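Local coordinates for protein hydroquinone dioxygenase small subunit (Pseudomonas sp., PDB 4ZXA) that forms the small, cupin-type subunit of a two-subunit, iron-dependent hydroquinone 1,2-dioxygenase, which probably opens the aromatic ring of hydroquinone, at residues V55-L59 against G60-E64. Residues are numbered along the deposited sequence; the frame is centred on the assembly and turned at random.
Sequences VGLNL and GYVVE
The ring of Tyr-61 turns an edge to the backbone carbonyl of Asn-58, whose atom Asn-58 O lies in the ring plane, 3.2 Å from Tyr-61 CD2. With CG anti to its own carbonyl carbon (chi1 -61°), the tyrosine sets its ring beside the turn, and Ala-240 of the large subunit packs against the Tyr-61 side chain. The same Asn-58 O accepts from Tyr-61 N at 2.9 Å, the donor standing well above the carbonyl plane and not on a lone pair. In return Asn-58 N gives a fairly straight bond to Tyr-61 O, so the two residues form a hydrogen-bonded antiparallel pair. On the other face of the hairpin, Leu-57 and Val-62 make a non-hydrogen-bonded pair. Leu-57 CD1 reaches over to Val-62 CG1 (3.6 Å), and Trp-162 touches this leucine from the helix 162-165. Further along, Val-63 O accepts two N-H groups: Val-55 N comes in almost head-on at 2.8 Å, while Gly-56 N, at 3.2 Å, uses a lone pair in the carbonyl plane. Val-55 CG2 also packs obliquely against Val-63 CG1 at 3.8 Å. Side-chain OD1 of Asn-58 is hydrogen-bonded to ND2 of Asn-318 of the large subunit, and Trp-316 of that chain packs on Val-63, so the face carrying Asn-58, Tyr-61 and Val-63 meets the partner subunit. Val-55 and Gly-56 opposite Val-63 make a classic beta bulge, and a type I' turn with Leu-59 and Gly-60 at its corners closes a beta hairpin with a two-residue loop, joining strands 52-58 and 61-69 in a cupin-family subunit.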
loop_
_atom_site.group_PDB
_atom_site.type_symbol
_atom_site.label_atom_id
_atom_site.label_comp_id
_atom_site.label_asym_id
_atom_site.label_seq_id
_atom_site.Cartn_x
_atom_site.Cartn_y
_atom_site.Cartn_z
ATOM N N VAL A 55 23.859 22.576 -15.888
ATOM C CA VAL A 55 23.598 21.312 -15.198
ATOM C C VAL A 55 22.211 20.781 -15.545
ATOM O O VAL A 55 21.899 19.623 -15.286
ATOM C CB VAL A 55 23.770 21.440 -13.659
ATOM C CG1 VAL A 55 25.240 21.712 -13.327
ATOM C CG2 VAL A 55 22.911 22.560 -13.107
ATOM N N GLY A 56 21.391 21.626 -16.161
ATOM C CA GLY A 56 20.114 21.187 -16.686
ATOM C C GLY A 56 19.833 21.881 -18.002
ATOM O O GLY A 56 20.037 23.095 -18.122
ATOM N N LEU A 57 19.359 21.122 -18.991
ATOM C CA LEU A 57 19.031 21.685 -20.297
ATOM C C LEU A 57 17.721 21.123 -20.868
ATOM O O LEU A 57 17.603 19.915 -21.099
ATOM C CB LEU A 57 20.178 21.441 -21.277
ATOM C CG LEU A 57 19.925 21.886 -22.714
ATOM C CD1 LEU A 57 19.598 23.368 -22.781
ATOM C CD2 LEU A 57 21.140 21.557 -23.570
ATOM N N ASN A 58 16.741 21.997 -21.097
ATOM C CA ASN A 58 15.446 21.553 -21.627
ATOM C C ASN A 58 14.953 22.469 -22.727
ATOM O O ASN A 58 14.536 23.604 -22.465
ATOM C CB ASN A 58 14.391 21.443 -20.514
ATOM C CG ASN A 58 13.153 20.661 -20.956
ATOM O OD1 ASN A 58 12.800 20.664 -22.131
ATOM N ND2 ASN A 58 12.503 19.979 -20.016
ATOM N N LEU A 59 15.012 21.985 -23.963
ATOM C CA LEU A 59 14.603 22.808 -25.093
ATOM C C LEU A 59 15.195 24.228 -25.031
ATOM O O LEU A 59 14.496 25.218 -25.249
ATOM C CB LEU A 59 13.077 22.889 -25.175
ATOM C CG LEU A 59 12.560 23.271 -26.567
ATOM C CD1 LEU A 59 12.715 22.085 -27.516
ATOM C CD2 LEU A 59 11.120 23.755 -26.510
ATOM N N GLY A 60 16.481 24.336 -24.716
ATOM C CA GLY A 60 17.126 25.631 -24.749
ATOM C C GLY A 60 17.015 26.412 -23.462
ATOM O O GLY A 60 17.656 27.441 -23.309
ATOM N N TYR A 61 16.190 25.942 -22.533
ATOM C CA TYR A 61 16.177 26.542 -21.202
ATOM C C TYR A 61 17.272 25.892 -20.382
ATOM O O TYR A 61 17.591 24.702 -20.566
ATOM C CB TYR A 61 14.812 26.398 -20.544
ATOM C CG TYR A 61 13.756 27.093 -21.352
ATOM C CD1 TYR A 61 13.516 28.448 -21.173
ATOM C CD2 TYR A 61 13.021 26.404 -22.336
ATOM C CE1 TYR A 61 12.568 29.114 -21.942
ATOM C CE2 TYR A 61 12.059 27.059 -23.100
ATOM C CZ TYR A 61 11.849 28.417 -22.901
ATOM O OH TYR A 61 10.912 29.087 -23.633
ATOM N N VAL A 62 17.892 26.663 -19.504
ATOM C CA VAL A 62 19.008 26.099 -18.761
ATOM C C VAL A 62 18.915 26.336 -17.270
ATOM O O VAL A 62 18.338 27.320 -16.807
ATOM C CB VAL A 62 20.398 26.599 -19.286
ATOM C CG1 VAL A 62 20.688 26.059 -20.691
ATOM C CG2 VAL A 62 20.492 28.124 -19.249
ATOM N N VAL A 63 19.477 25.395 -16.526
ATOM C CA VAL A 63 19.835 25.649 -15.145
ATOM C C VAL A 63 21.357 25.649 -15.069
ATOM O O VAL A 63 22.004 24.657 -15.402
ATOM C CB VAL A 63 19.246 24.622 -14.188
ATOM C CG1 VAL A 63 19.820 24.822 -12.795
ATOM C CG2 VAL A 63 17.736 24.760 -14.162
ATOM N N GLU A 64 21.915 26.790 -14.679
ATOM C CA GLU A 64 23.360 26.953 -14.561
ATOM C C GLU A 64 23.793 26.945 -13.095
ATOM O O GLU A 64 23.073 27.434 -12.211
ATOM C CB GLU A 64 23.814 28.262 -15.224
ATOM C CG GLU A 64 23.582 28.332 -16.717
ATOM C CD GLU A 64 23.736 29.746 -17.247
ATOM O OE1 GLU A 64 23.665 30.692 -16.428
ATOM O OE2 GLU A 64 23.926 29.912 -18.480
#